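Sel1 repeat family protein (Pseudomonas aeruginosa, PDB 6LCH) probably serves as an immunity protein that binds and neutralises the type VI secretion effector PldB, protecting the bacterium from its own toxin. Local coordinates at residues Leu87-Ile92 with Tyr101-Met106; Val96-Tyr101 with Asn132-Thr137; Pro22-Trp27 with Ser51-Arg56; Pro184-Tyr189 with Ser217-Ala222; His16-Asp21 with Gly57-Met62. All blocks are in the same frame, centred on the assembly; numbering follows the deposited sequence.

Interaction 1 (Leu87-Ile92 with Tyr101-Met106)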
# COMPACT_ATOMS: atom_id res chain seq x y z
N LEU A 87 15.13 2.65 -14.35
CA LEU A 87 14.41 1.48 -13.88
C LEU A 87 12.90 1.65 -14.04
O LEU A 87 12.20 0.70 -14.39
CB LEU A 87 14.76 1.19 -12.42
CG LEU A 87 16.09 0.47 -12.18
CD1 LEU A 87 16.57 0.69 -10.76
CD2 LEU A 87 15.96 -1.03 -12.47
N TYR A 88 12.40 2.86 -13.77
CA TYR A 88 10.97 3.13 -13.96
C TYR A 88 10.58 3.03 -15.44
O TYR A 88 9.47 2.57 -15.75
CB TYR A 88 10.62 4.51 -13.38
CG TYR A 88 10.76 4.59 -11.87
CD1 TYR A 88 10.64 3.47 -11.09
CD2 TYR A 88 11.01 5.79 -11.22
CE1 TYR A 88 10.75 3.51 -9.71
CE2 TYR A 88 11.14 5.83 -9.84
CZ TYR A 88 11.00 4.69 -9.09
OH TYR A 88 11.12 4.74 -7.72
N GLN A 89 11.46 3.44 -16.35
CA GLN A 89 11.14 3.33 -17.78
C GLN A 89 11.17 1.89 -18.26
O GLN A 89 10.41 1.51 -19.15
CB GLN A 89 12.10 4.19 -18.60
CG GLN A 89 11.75 4.26 -20.08
CD GLN A 89 10.34 4.77 -20.33
OE1 GLN A 89 9.94 5.79 -19.77
NE2 GLN A 89 9.60 4.07 -21.18
N LYS A 90 12.06 1.06 -17.69
CA LYS A 90 12.04 -0.36 -18.03
C LYS A 90 10.75 -1.01 -17.56
O LYS A 90 10.22 -1.91 -18.23
CB LYS A 90 13.26 -1.05 -17.42
CG LYS A 90 14.59 -0.59 -18.01
CD LYS A 90 15.75 -0.89 -17.08
CE LYS A 90 16.89 0.10 -17.28
NZ LYS A 90 17.42 0.10 -18.68
N MET A 91 10.22 -0.59 -16.41
CA MET A 91 8.93 -1.08 -15.95
C MET A 91 7.83 -0.70 -16.92
O MET A 91 6.96 -1.51 -17.25
CB MET A 91 8.61 -0.51 -14.56
CG MET A 91 9.55 -0.96 -13.48
SD MET A 91 8.85 -0.76 -11.85
CE MET A 91 9.81 0.54 -11.24
N ILE A 92 7.84 0.56 -17.37
CA ILE A 92 6.85 1.03 -18.33
C ILE A 92 7.00 0.29 -19.66
O ILE A 92 6.00 -0.06 -20.31
CB ILE A 92 6.98 2.55 -18.49
CG1 ILE A 92 6.43 3.26 -17.25
CG2 ILE A 92 6.28 3.02 -19.75
CD1 ILE A 92 6.54 4.78 -17.31
N TYR A 101 2.87 4.45 -11.94
CA TYR A 101 2.76 5.11 -10.64
C TYR A 101 4.11 5.63 -10.17
O TYR A 101 4.21 6.74 -9.64
CB TYR A 101 2.18 4.14 -9.61
CG TYR A 101 2.09 4.69 -8.20
CD1 TYR A 101 3.11 4.45 -7.28
CD2 TYR A 101 0.99 5.42 -7.79
CE1 TYR A 101 3.03 4.94 -5.99
CE2 TYR A 101 0.90 5.91 -6.50
CZ TYR A 101 1.92 5.68 -5.61
OH TYR A 101 1.83 6.17 -4.32
N ASP A 102 5.17 4.83 -10.34
CA ASP A 102 6.48 5.23 -9.84
C ASP A 102 7.04 6.40 -10.63
O ASP A 102 7.70 7.28 -10.07
CB ASP A 102 7.45 4.05 -9.87
CG ASP A 102 7.03 2.91 -8.95
OD1 ASP A 102 7.31 1.75 -9.30
OD2 ASP A 102 6.43 3.17 -7.88
N MET A 103 6.82 6.42 -11.95
CA MET A 103 7.38 7.48 -12.77
C MET A 103 6.71 8.82 -12.49
O MET A 103 7.37 9.86 -12.48
CB MET A 103 7.25 7.12 -14.25
CG MET A 103 7.94 8.11 -15.17
SD MET A 103 9.73 7.95 -15.13
CE MET A 103 9.95 6.59 -16.28
N GLY A 104 5.39 8.81 -12.27
CA GLY A 104 4.69 10.05 -11.97
C GLY A 104 5.16 10.70 -10.69
O GLY A 104 5.14 11.93 -10.57
N ALA A 105 5.58 9.90 -9.72
CA ALA A 105 6.19 10.43 -8.50
C ALA A 105 7.60 10.97 -8.75
O ALA A 105 8.14 11.66 -7.88
CB ALA A 105 6.23 9.36 -7.41
N MET A 106 8.19 10.67 -9.90
CA MET A 106 9.53 11.14 -10.23
C MET A 106 9.49 12.46 -10.99
O MET A 106 10.01 13.47 -10.51
CB MET A 106 10.26 10.09 -11.06
CG MET A 106 10.83 9.00 -10.24
SD MET A 106 11.94 9.60 -8.95
CE MET A 106 13.53 9.33 -9.72
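Helices 81-93 and 97-107 run roughly antiparallel, obliquely crossed, their segments 87-92 and 101-106 inclined at 144° between N-to-C directions with the axes 9.2 Å apart. The backbones come closest where Tyr88 CA lies 5.8 Å from Met103 CA. Tyr88 carries the contact: with CG anti to its carbonyl carbon, the ring meets Asp102 with a face and Met106 with its edge. Asp102 CB sits over that face, shifted toward the rim, 3.5 Å from the centroid of the Tyr88 ring in a CH-pi contact. Met106 CG meets Tyr88 CE2 at 3.2 Å, and its sulfur lies in the ring plane as an edge-on Met-aromatic contact. Met103, bent at chi2 and chi3, brings its methyl CE across between Gln89 and Tyr88 CB, 3.6 Å from the latter, while its own CB rests 3.9 Å from Ile92 CD1. The buried Asp102 carboxylate, beside Met91 CE, is bonded to His63 of helix 59-70 through OD1 and to Gln98 through OD2; both oxygens are thereby satisfied, which probably offsets the cost of burying the charge. Such antiparallel neighbours joined by a short turn are characteristic of the alpha-alpha superhelix built by Sel1 and TPR-like repeats.

Interaction 2 (Val96-Tyr101 with Asn132-Thr137)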
# COMPACT_ATOMS: atom_id res chain seq x y z
N VAL A 96 4.19 -2.45 -17.02
CA VAL A 96 3.93 -2.80 -15.62
C VAL A 96 3.17 -1.65 -14.98
O VAL A 96 3.64 -0.51 -14.99
CB VAL A 96 5.23 -3.11 -14.87
CG1 VAL A 96 4.94 -3.33 -13.40
CG2 VAL A 96 5.92 -4.33 -15.46
N PRO A 97 1.98 -1.89 -14.42
CA PRO A 97 1.18 -0.77 -13.88
C PRO A 97 1.88 0.01 -12.79
O PRO A 97 1.76 1.24 -12.74
CB PRO A 97 -0.09 -1.47 -13.37
CG PRO A 97 -0.16 -2.76 -14.12
CD PRO A 97 1.26 -3.18 -14.35
N GLN A 98 2.64 -0.67 -11.92
CA GLN A 98 3.40 0.04 -10.89
C GLN A 98 4.45 0.96 -11.51
O GLN A 98 4.81 1.98 -10.91
CB GLN A 98 4.05 -0.96 -9.94
CG GLN A 98 4.70 -0.32 -8.70
CD GLN A 98 3.68 0.25 -7.73
OE1 GLN A 98 2.59 -0.31 -7.54
NE2 GLN A 98 4.02 1.37 -7.10
N GLY A 99 4.93 0.64 -12.71
CA GLY A 99 5.92 1.49 -13.35
C GLY A 99 5.40 2.88 -13.66
O GLY A 99 6.14 3.86 -13.56
N PHE A 100 4.12 2.98 -14.03
CA PHE A 100 3.53 4.29 -14.29
C PHE A 100 3.37 5.09 -13.00
O PHE A 100 3.67 6.29 -12.96
CB PHE A 100 2.18 4.12 -14.98
CG PHE A 100 2.27 3.48 -16.33
CD1 PHE A 100 2.61 4.22 -17.44
CD2 PHE A 100 2.01 2.12 -16.49
CE1 PHE A 100 2.69 3.63 -18.70
CE2 PHE A 100 2.09 1.53 -17.74
CZ PHE A 100 2.43 2.29 -18.84
N TYR A 101 2.87 4.45 -11.94
CA TYR A 101 2.76 5.11 -10.64
C TYR A 101 4.11 5.63 -10.17
O TYR A 101 4.21 6.74 -9.64
CB TYR A 101 2.18 4.14 -9.61
CG TYR A 101 2.09 4.69 -8.20
CD1 TYR A 101 3.11 4.45 -7.28
CD2 TYR A 101 0.99 5.42 -7.79
CE1 TYR A 101 3.03 4.94 -5.99
CE2 TYR A 101 0.90 5.91 -6.50
CZ TYR A 101 1.92 5.68 -5.61
OH TYR A 101 1.83 6.17 -4.32
N ASN A 132 -3.68 -0.51 -10.87
CA ASN A 132 -2.61 -0.38 -9.88
C ASN A 132 -3.17 0.07 -8.54
O ASN A 132 -3.76 1.16 -8.47
CB ASN A 132 -1.56 0.60 -10.38
CG ASN A 132 -0.45 0.81 -9.39
OD1 ASN A 132 -0.35 1.88 -8.77
ND2 ASN A 132 0.40 -0.20 -9.21
N PRO A 133 -3.02 -0.71 -7.47
CA PRO A 133 -3.64 -0.34 -6.18
C PRO A 133 -3.08 0.95 -5.61
O PRO A 133 -3.85 1.76 -5.07
CB PRO A 133 -3.33 -1.55 -5.29
CG PRO A 133 -3.19 -2.70 -6.25
CD PRO A 133 -2.55 -2.11 -7.48
N PRO A 134 -1.75 1.19 -5.65
CA PRO A 134 -1.27 2.50 -5.18
C PRO A 134 -1.85 3.68 -5.96
O PRO A 134 -2.24 4.69 -5.35
CB PRO A 134 0.25 2.40 -5.35
CG PRO A 134 0.53 0.95 -5.20
CD PRO A 134 -0.61 0.28 -5.90
N ALA A 135 -1.93 3.57 -7.28
CA ALA A 135 -2.44 4.70 -8.07
C ALA A 135 -3.91 4.95 -7.79
O ALA A 135 -4.34 6.11 -7.69
CB ALA A 135 -2.20 4.45 -9.55
N LEU A 136 -4.71 3.89 -7.66
CA LEU A 136 -6.13 4.07 -7.37
C LEU A 136 -6.34 4.65 -5.98
O LEU A 136 -7.29 5.41 -5.76
CB LEU A 136 -6.87 2.74 -7.49
CG LEU A 136 -7.01 2.07 -8.86
CD1 LEU A 136 -7.28 0.60 -8.67
CD2 LEU A 136 -8.13 2.71 -9.67
N THR A 137 -5.47 4.31 -5.03
CA THR A 137 -5.58 4.83 -3.67
C THR A 137 -5.23 6.31 -3.62
O THR A 137 -5.90 7.08 -2.91
CB THR A 137 -4.67 4.03 -2.74
OG1 THR A 137 -5.05 2.65 -2.78
CG2 THR A 137 -4.77 4.54 -1.31
O HOH W 1 -0.62 6.03 -3.17
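Asn132 is the N-cap of helix 133-146, which packs against the start of helix 97-107 in the Sel1-type alpha-alpha array; the two short helical segments are inclined at 43°. With CG anti to the backbone N, the Asn132 amide points toward helix 97-107 and works at both ends. Its OD1 accepts from Ala135 N at 2.8 Å, the capping bond, and also lies against Tyr101 CB. Its ND2 donates to Gln98 OE1 over 2.8 Å in a nearly straight bond (167°); the acceptor lies in the Asn132 amide plane, yet the donor stands above the Gln98 carbonyl plane, the two amides being turned 60° apart. ND2 has a second acceptor in Glu13, and Gln98 NE2 is held by Asp102, so this buried pair belongs to a longer polar chain. Pro133 turns its carbonyl to Thr137, whose N and OG1 both donate to it. Pro134 lays CB over the centre of the Tyr101 ring, 3.6 Å from the centroid and close to the normal, a CH-pi contact, while its CG touches Gln98 OE1. Ala135 follows, CB packing 3.8 Å from Tyr101 CD2. A water 2.7 Å from Tyr101 OH donates to Pro134 O at 3.0 Å.

Interaction 3 (Pro22-Trp27 with Ser51-Arg56)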
# COMPACT_ATOMS: atom_id res chain seq x y z
N PRO A 22 11.73 -17.27 -12.97
CA PRO A 22 12.17 -17.97 -11.75
C PRO A 22 13.59 -17.64 -11.30
O PRO A 22 13.79 -17.37 -10.10
CB PRO A 22 12.01 -19.45 -12.14
CG PRO A 22 10.90 -19.44 -13.15
CD PRO A 22 11.10 -18.18 -13.94
N GLN A 23 14.58 -17.68 -12.20
CA GLN A 23 15.94 -17.32 -11.82
C GLN A 23 16.02 -15.92 -11.22
O GLN A 23 16.72 -15.69 -10.23
CB GLN A 23 16.89 -17.42 -13.02
CG GLN A 23 18.28 -16.85 -12.71
CD GLN A 23 19.24 -16.82 -13.90
OE1 GLN A 23 18.89 -16.37 -14.99
NE2 GLN A 23 20.45 -17.35 -13.71
N ALA A 24 15.32 -14.96 -11.83
CA ALA A 24 15.40 -13.58 -11.37
C ALA A 24 14.67 -13.40 -10.05
O ALA A 24 15.15 -12.67 -9.17
CB ALA A 24 14.84 -12.64 -12.43
N ASP A 25 13.52 -14.06 -9.88
CA ASP A 25 12.76 -13.92 -8.65
C ASP A 25 13.52 -14.46 -7.45
O ASP A 25 13.33 -13.99 -6.32
CB ASP A 25 11.41 -14.62 -8.78
CG ASP A 25 10.46 -14.28 -7.64
OD1 ASP A 25 10.00 -13.12 -7.58
OD2 ASP A 25 10.17 -15.17 -6.82
N ALA A 26 14.38 -15.46 -7.67
CA ALA A 26 15.22 -15.96 -6.59
C ALA A 26 16.25 -14.92 -6.16
O ALA A 26 16.49 -14.73 -4.96
CB ALA A 26 15.91 -17.26 -7.02
N TRP A 27 16.87 -14.24 -7.13
CA TRP A 27 17.76 -13.13 -6.79
C TRP A 27 17.01 -12.05 -6.02
O TRP A 27 17.53 -11.51 -5.04
CB TRP A 27 18.35 -12.51 -8.06
CG TRP A 27 19.30 -13.37 -8.79
CD1 TRP A 27 20.12 -14.32 -8.27
CD2 TRP A 27 19.54 -13.35 -10.20
NE1 TRP A 27 20.86 -14.91 -9.28
CE2 TRP A 27 20.51 -14.32 -10.47
CE3 TRP A 27 19.01 -12.60 -11.26
CZ2 TRP A 27 20.98 -14.57 -11.75
CZ3 TRP A 27 19.47 -12.84 -12.53
CH2 TRP A 27 20.45 -13.82 -12.77
N SER A 51 19.81 -5.73 -9.18
CA SER A 51 20.10 -5.33 -10.55
C SER A 51 20.09 -6.53 -11.49
O SER A 51 19.53 -6.47 -12.58
CB SER A 51 21.44 -4.60 -10.62
OG SER A 51 21.50 -3.57 -9.64
N LYS A 52 20.72 -7.63 -11.06
CA LYS A 52 20.70 -8.86 -11.85
C LYS A 52 19.27 -9.28 -12.16
O LYS A 52 18.95 -9.66 -13.30
CB LYS A 52 21.42 -9.98 -11.09
CG LYS A 52 22.93 -9.98 -11.24
CD LYS A 52 23.57 -11.11 -10.43
CE LYS A 52 23.72 -10.74 -8.95
NZ LYS A 52 24.15 -11.88 -8.09
N ALA A 53 18.38 -9.21 -11.17
CA ALA A 53 16.98 -9.53 -11.42
C ALA A 53 16.34 -8.51 -12.35
O ALA A 53 15.54 -8.86 -13.22
CB ALA A 53 16.22 -9.62 -10.09
N ALA A 54 16.70 -7.23 -12.18
CA ALA A 54 16.10 -6.17 -13.00
C ALA A 54 16.48 -6.33 -14.47
O ALA A 54 15.66 -6.06 -15.36
CB ALA A 54 16.53 -4.80 -12.48
N GLU A 55 17.72 -6.74 -14.74
CA GLU A 55 18.15 -6.93 -16.12
C GLU A 55 17.46 -8.11 -16.78
O GLU A 55 17.41 -8.17 -18.02
CB GLU A 55 19.67 -7.14 -16.19
CG GLU A 55 20.51 -6.07 -15.51
CD GLU A 55 19.95 -4.68 -15.65
OE1 GLU A 55 19.79 -4.00 -14.61
OE2 GLU A 55 19.68 -4.25 -16.79
N ARG A 56 16.95 -9.06 -16.01
CA ARG A 56 16.18 -10.16 -16.57
C ARG A 56 14.69 -9.83 -16.68
O ARG A 56 13.92 -10.69 -17.12
CB ARG A 56 16.37 -11.43 -15.74
CG ARG A 56 17.69 -12.12 -15.98
CD ARG A 56 17.73 -13.50 -15.34
NE ARG A 56 16.96 -14.51 -16.06
CZ ARG A 56 17.38 -15.14 -17.16
NH1 ARG A 56 18.57 -14.86 -17.67
NH2 ARG A 56 16.62 -16.06 -17.73
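Trp27 swings its indole across to helix 43-55 with CG anti to the carbonyl carbon (chi1 -68°), presenting one broad face to Lys52. Lys52 CB covers the six-membered ring near its rim, 3.9 Å from that centroid, as a CH-pi contact. Its chain then bends at chi3 (-81°) and returns NZ over the five-membered ring of Trp27, 4.8 Å from the centroid, a cation-pi interaction. The opposite face of the indole lies on Gln23 O of its own helix. Arg56 bends at chi3 and crosses the indole at about a right angle, its CD 3.4 Å from Trp27 CZ3. An extended Gln23, CG anti to the backbone N, places OE1 over one face of the Arg56 guanidinium, 2.9 Å from NE, where the angle is too poor for a hydrogen bond; the salt bridge of NE goes to Asp21. Small residues let the helices close in: Ala53 CB packs 3.4 Å from Ala24 O, and the CA atoms of Ala24 and Ala53 are only 4.3 Å apart. With axes 8.1 Å apart and inclined at 155°, this is a closely packed antiparallel helix pair, Ala24 against Ala53, of the kind from which TPR-like Sel1 proteins are built.

Interaction 4 (Pro184-Tyr189 with Ser217-Ala222)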
# COMPACT_ATOMS: atom_id res chain seq x y z
N PRO A 184 -18.02 1.93 14.09
CA PRO A 184 -17.92 0.47 13.93
C PRO A 184 -17.67 0.03 12.50
O PRO A 184 -16.99 -0.97 12.29
CB PRO A 184 -19.28 -0.03 14.44
CG PRO A 184 -19.87 1.10 15.19
CD PRO A 184 -19.38 2.33 14.51
N LYS A 185 -18.21 0.74 11.51
CA LYS A 185 -17.85 0.42 10.13
C LYS A 185 -16.41 0.82 9.84
O LYS A 185 -15.74 0.16 9.03
CB LYS A 185 -18.80 1.13 9.16
CG LYS A 185 -18.68 0.64 7.73
CD LYS A 185 -19.90 1.06 6.93
CE LYS A 185 -20.58 -0.13 6.29
NZ LYS A 185 -21.87 0.27 5.68
N ALA A 186 -15.92 1.88 10.48
CA ALA A 186 -14.51 2.24 10.34
C ALA A 186 -13.62 1.16 10.93
O ALA A 186 -12.60 0.79 10.34
CB ALA A 186 -14.24 3.58 11.02
N LEU A 187 -14.00 0.62 12.09
CA LEU A 187 -13.21 -0.42 12.74
C LEU A 187 -13.17 -1.69 11.90
O LEU A 187 -12.16 -2.40 11.91
CB LEU A 187 -13.78 -0.71 14.13
CG LEU A 187 -12.83 -1.26 15.19
CD1 LEU A 187 -11.70 -0.29 15.49
CD2 LEU A 187 -13.60 -1.59 16.46
N VAL A 188 -14.25 -2.00 11.18
CA VAL A 188 -14.26 -3.17 10.31
C VAL A 188 -13.18 -3.04 9.25
O VAL A 188 -12.43 -3.99 8.97
CB VAL A 188 -15.65 -3.37 9.69
CG1 VAL A 188 -15.58 -4.36 8.52
CG2 VAL A 188 -16.64 -3.85 10.73
N TYR A 189 -13.06 -1.85 8.65
CA TYR A 189 -12.14 -1.65 7.54
C TYR A 189 -10.69 -1.50 8.01
O TYR A 189 -9.77 -1.93 7.30
CB TYR A 189 -12.57 -0.44 6.73
CG TYR A 189 -13.58 -0.80 5.66
CD1 TYR A 189 -14.82 -0.18 5.60
CD2 TYR A 189 -13.29 -1.78 4.73
CE1 TYR A 189 -15.74 -0.52 4.62
CE2 TYR A 189 -14.19 -2.13 3.76
CZ TYR A 189 -15.41 -1.50 3.70
OH TYR A 189 -16.29 -1.86 2.72
N SER A 217 -9.66 9.85 20.42
CA SER A 217 -8.82 9.18 19.44
C SER A 217 -9.15 7.71 19.29
O SER A 217 -8.84 7.11 18.25
CB SER A 217 -7.34 9.33 19.81
OG SER A 217 -6.86 10.62 19.48
N ALA A 218 -9.78 7.10 20.30
CA ALA A 218 -10.16 5.70 20.27
C ALA A 218 -11.59 5.49 19.80
O ALA A 218 -12.13 4.39 19.95
CB ALA A 218 -9.96 5.07 21.65
N MET A 219 -12.22 6.52 19.23
CA MET A 219 -13.62 6.47 18.81
C MET A 219 -14.54 6.03 19.95
O MET A 219 -15.62 5.47 19.71
CB MET A 219 -13.81 5.56 17.59
CG MET A 219 -12.75 5.79 16.51
SD MET A 219 -13.12 5.04 14.91
CE MET A 219 -12.33 3.44 15.02
N TRP A 220 -14.12 6.29 21.19
CA TRP A 220 -14.88 5.97 22.39
C TRP A 220 -15.12 4.47 22.54
O TRP A 220 -16.10 4.03 23.14
CB TRP A 220 -16.20 6.74 22.43
CG TRP A 220 -15.97 8.20 22.62
CD1 TRP A 220 -15.70 8.83 23.80
CD2 TRP A 220 -15.96 9.20 21.60
NE1 TRP A 220 -15.53 10.18 23.58
CE2 TRP A 220 -15.68 10.43 22.24
CE3 TRP A 220 -16.16 9.19 20.22
CZ2 TRP A 220 -15.60 11.63 21.53
CZ3 TRP A 220 -16.08 10.38 19.52
CH2 TRP A 220 -15.80 11.59 20.18
N TYR A 221 -14.21 3.66 21.98
CA TYR A 221 -14.22 2.23 22.25
C TYR A 221 -13.60 1.95 23.61
O TYR A 221 -12.66 2.63 24.04
CB TYR A 221 -13.47 1.47 21.16
CG TYR A 221 -14.34 1.13 19.97
CD1 TYR A 221 -14.39 1.96 18.86
CD2 TYR A 221 -15.13 -0.01 19.98
CE1 TYR A 221 -15.19 1.65 17.78
CE2 TYR A 221 -15.93 -0.33 18.90
CZ TYR A 221 -15.96 0.51 17.81
OH TYR A 221 -16.76 0.20 16.74
N ALA A 222 -14.14 0.97 24.30
CA ALA A 222 -13.59 0.63 25.60
C ALA A 222 -12.20 0.01 25.43
O ALA A 222 -12.00 -0.80 24.52
CB ALA A 222 -14.51 -0.33 26.35
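Leu187 turns CG anti to its backbone N (chi1 -154°), while Tyr221 and Met219 both hold CG anti to the carbonyl carbon, beside the backbone N, and these settings bring the three side chains together. Leu187 and Tyr221 meet tip to tip. The leucine CD2 lies over one face of the phenol, offset toward its rim, 3.8 Å from the centroid of the Tyr221 ring in a CH-pi contact, with Tyr221 CZ its nearest atom at 3.4 Å. The other branch, Leu187 CD1, packs 3.8 Å from Met219 CE, the methionine chain bending at chi3 to deliver that methyl. Within a type I' beta turn from Ala218 to Tyr221, closed by Tyr221 N donating to Ala218 O at 3.0 Å, Met219 and Tyr221 both point toward helix 183-195 of the Sel1 repeat region; the turn belongs to the loop between helices 199-208 and 225-240. Phe183 and, from helix 199-208, Val208 also touch the Tyr221 side chain, and His258 meets its ring edge-to-face while bonding to Met219 O. At the ring's edge the hydroxyl approaches the helix near its first turn, Tyr221 OH lying 3.1 Å from Pro184 CA and 3.4 Å from Pro184 CB. Farther along, Met219 SD rests 4.3 Å from Ala186 CB.

Interaction 5 (His16-Asp21 with Gly57-Met62)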
# COMPACT_ATOMS: atom_id res chain seq x y z
N HIS A 16 -2.37 -7.61 -16.01
CA HIS A 16 -1.49 -6.97 -16.99
C HIS A 16 -0.05 -6.95 -16.50
O HIS A 16 0.61 -5.90 -16.53
CB HIS A 16 -1.96 -5.54 -17.28
CG HIS A 16 -3.42 -5.33 -17.06
ND1 HIS A 16 -4.39 -6.10 -17.66
CD2 HIS A 16 -4.08 -4.42 -16.31
CE1 HIS A 16 -5.59 -5.68 -17.29
NE2 HIS A 16 -5.43 -4.65 -16.46
N LEU A 17 0.45 -8.10 -16.01
CA LEU A 17 1.83 -8.22 -15.56
C LEU A 17 2.60 -9.18 -16.46
O LEU A 17 2.04 -10.16 -16.95
CB LEU A 17 1.91 -8.72 -14.11
CG LEU A 17 1.55 -7.76 -12.97
CD1 LEU A 17 1.68 -8.44 -11.61
CD2 LEU A 17 2.37 -6.48 -13.03
N PRO A 18 3.88 -8.92 -16.69
CA PRO A 18 4.69 -9.83 -17.50
C PRO A 18 5.00 -11.10 -16.73
O PRO A 18 4.81 -11.15 -15.50
CB PRO A 18 5.96 -9.01 -17.77
CG PRO A 18 6.07 -8.11 -16.60
CD PRO A 18 4.66 -7.77 -16.20
N PRO A 19 5.47 -12.16 -17.40
CA PRO A 19 5.77 -13.40 -16.68
C PRO A 19 6.89 -13.21 -15.67
O PRO A 19 7.85 -12.48 -15.92
CB PRO A 19 6.16 -14.38 -17.80
CG PRO A 19 6.56 -13.50 -18.94
CD PRO A 19 5.67 -12.30 -18.85
N LEU A 20 6.76 -13.88 -14.53
CA LEU A 20 7.75 -13.78 -13.45
C LEU A 20 8.85 -14.80 -13.70
O LEU A 20 8.60 -16.01 -13.66
CB LEU A 20 7.10 -14.00 -12.09
CG LEU A 20 7.94 -13.59 -10.88
CD1 LEU A 20 7.76 -12.11 -10.59
CD2 LEU A 20 7.59 -14.43 -9.66
N ASP A 21 10.06 -14.32 -13.95
CA ASP A 21 11.17 -15.22 -14.23
C ASP A 21 11.61 -15.94 -12.96
O ASP A 21 11.84 -15.28 -11.94
CB ASP A 21 12.35 -14.47 -14.84
CG ASP A 21 13.56 -15.36 -15.04
OD1 ASP A 21 13.54 -16.16 -16.00
OD2 ASP A 21 14.51 -15.26 -14.24
N GLY A 57 14.29 -8.63 -16.30
CA GLY A 57 12.91 -8.19 -16.44
C GLY A 57 12.06 -8.26 -15.19
O GLY A 57 10.84 -8.04 -15.28
N HIS A 58 12.64 -8.56 -14.03
CA HIS A 58 11.86 -8.69 -12.81
C HIS A 58 11.36 -7.32 -12.37
O HIS A 58 12.17 -6.42 -12.09
CB HIS A 58 12.71 -9.33 -11.71
CG HIS A 58 11.91 -9.92 -10.60
ND1 HIS A 58 11.39 -9.17 -9.57
CD2 HIS A 58 11.53 -11.20 -10.37
CE1 HIS A 58 10.73 -9.96 -8.74
NE2 HIS A 58 10.80 -11.20 -9.20
N TRP A 59 10.04 -7.15 -12.29
CA TRP A 59 9.52 -5.80 -12.10
C TRP A 59 9.49 -5.37 -10.64
O TRP A 59 9.64 -4.17 -10.35
CB TRP A 59 8.14 -5.66 -12.76
CG TRP A 59 7.01 -6.39 -12.10
CD1 TRP A 59 6.56 -7.64 -12.39
CD2 TRP A 59 6.17 -5.89 -11.05
NE1 TRP A 59 5.50 -7.96 -11.58
CE2 TRP A 59 5.24 -6.90 -10.75
CE3 TRP A 59 6.12 -4.68 -10.34
CZ2 TRP A 59 4.26 -6.74 -9.76
CZ3 TRP A 59 5.15 -4.53 -9.36
CH2 TRP A 59 4.24 -5.56 -9.08
N LYS A 60 9.32 -6.29 -9.70
CA LYS A 60 9.42 -5.91 -8.29
C LYS A 60 10.86 -5.57 -7.92
O LYS A 60 11.11 -4.66 -7.12
CB LYS A 60 8.87 -7.01 -7.40
CG LYS A 60 7.36 -7.08 -7.40
CD LYS A 60 6.87 -8.48 -7.13
CE LYS A 60 5.37 -8.49 -6.90
NZ LYS A 60 5.02 -7.94 -5.56
N ALA A 61 11.83 -6.27 -8.52
CA ALA A 61 13.23 -5.92 -8.30
C ALA A 61 13.54 -4.52 -8.82
O ALA A 61 14.29 -3.78 -8.19
CB ALA A 61 14.13 -6.96 -8.97
N MET A 62 12.96 -4.16 -9.97
CA MET A 62 13.13 -2.80 -10.49
C MET A 62 12.53 -1.78 -9.54
O MET A 62 13.13 -0.73 -9.27
CB MET A 62 12.46 -2.68 -11.86
CG MET A 62 13.13 -3.46 -12.95
SD MET A 62 12.41 -3.08 -14.55
CE MET A 62 10.83 -3.88 -14.48
O HOH W 2 9.46 -9.84 -17.15
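The Trp59 indole is covered on both faces: Leu17 CD2 lies over one, 4.0 Å from the centroid of the five-membered ring in a CH-pi contact, and Lys60 CG over the other. Leu17 crosses the ring at about a right angle, its second methyl CD1 reaching Trp59 CZ2 at 3.6 Å, and Pro18 CG adds a looser touch at Trp59 CD1. The His58 ring has Ala61 N at its edge, in plane, donating to ND1 over 3.1 Å; this caps helix 59-70, just after Gly57 ends the preceding helix in a Schellman motif. Leu20 CD1 approaches His58 NE2 obliquely at 3.5 Å, while NE2 itself is bonded to Asp25 and the ring stacks with Tyr28. A water donates to Gly57 O at 2.9 Å and, weakly, to Pro19 O. With ND1 accepting from an amide, the proton of a neutral His58 would sit on NE2, where the Asp25 carboxylate would favour it; the imidazole thus links the cap of helix 59-70 to Asp25 of helix 22-34.

In the fold
Four of the five contacts, in the N-terminal part of the chain, are connected through direct touches, interactions 2 and 3 only by way of the others; interaction 4 lies across the centre, about 29 Å (centre to centre) from interaction 2 and about 43 Å from interaction 3. Interaction 3 is nested within the loop closed by interaction 5, their centres about 9 Å apart and joined through Asp25 and His58. Interaction 5 meets interaction 1 where Met62 packs on Leu87, Lys90 and Met91, and interaction 2 where Val96 touches Trp59. Interactions 1 and 2 cross along the chain and share Tyr101. Consecutive helices pack on one another, as expected of a Sel1 solenoid, and segment 16-21 packs against the starts of helices 59-70 and 97-107.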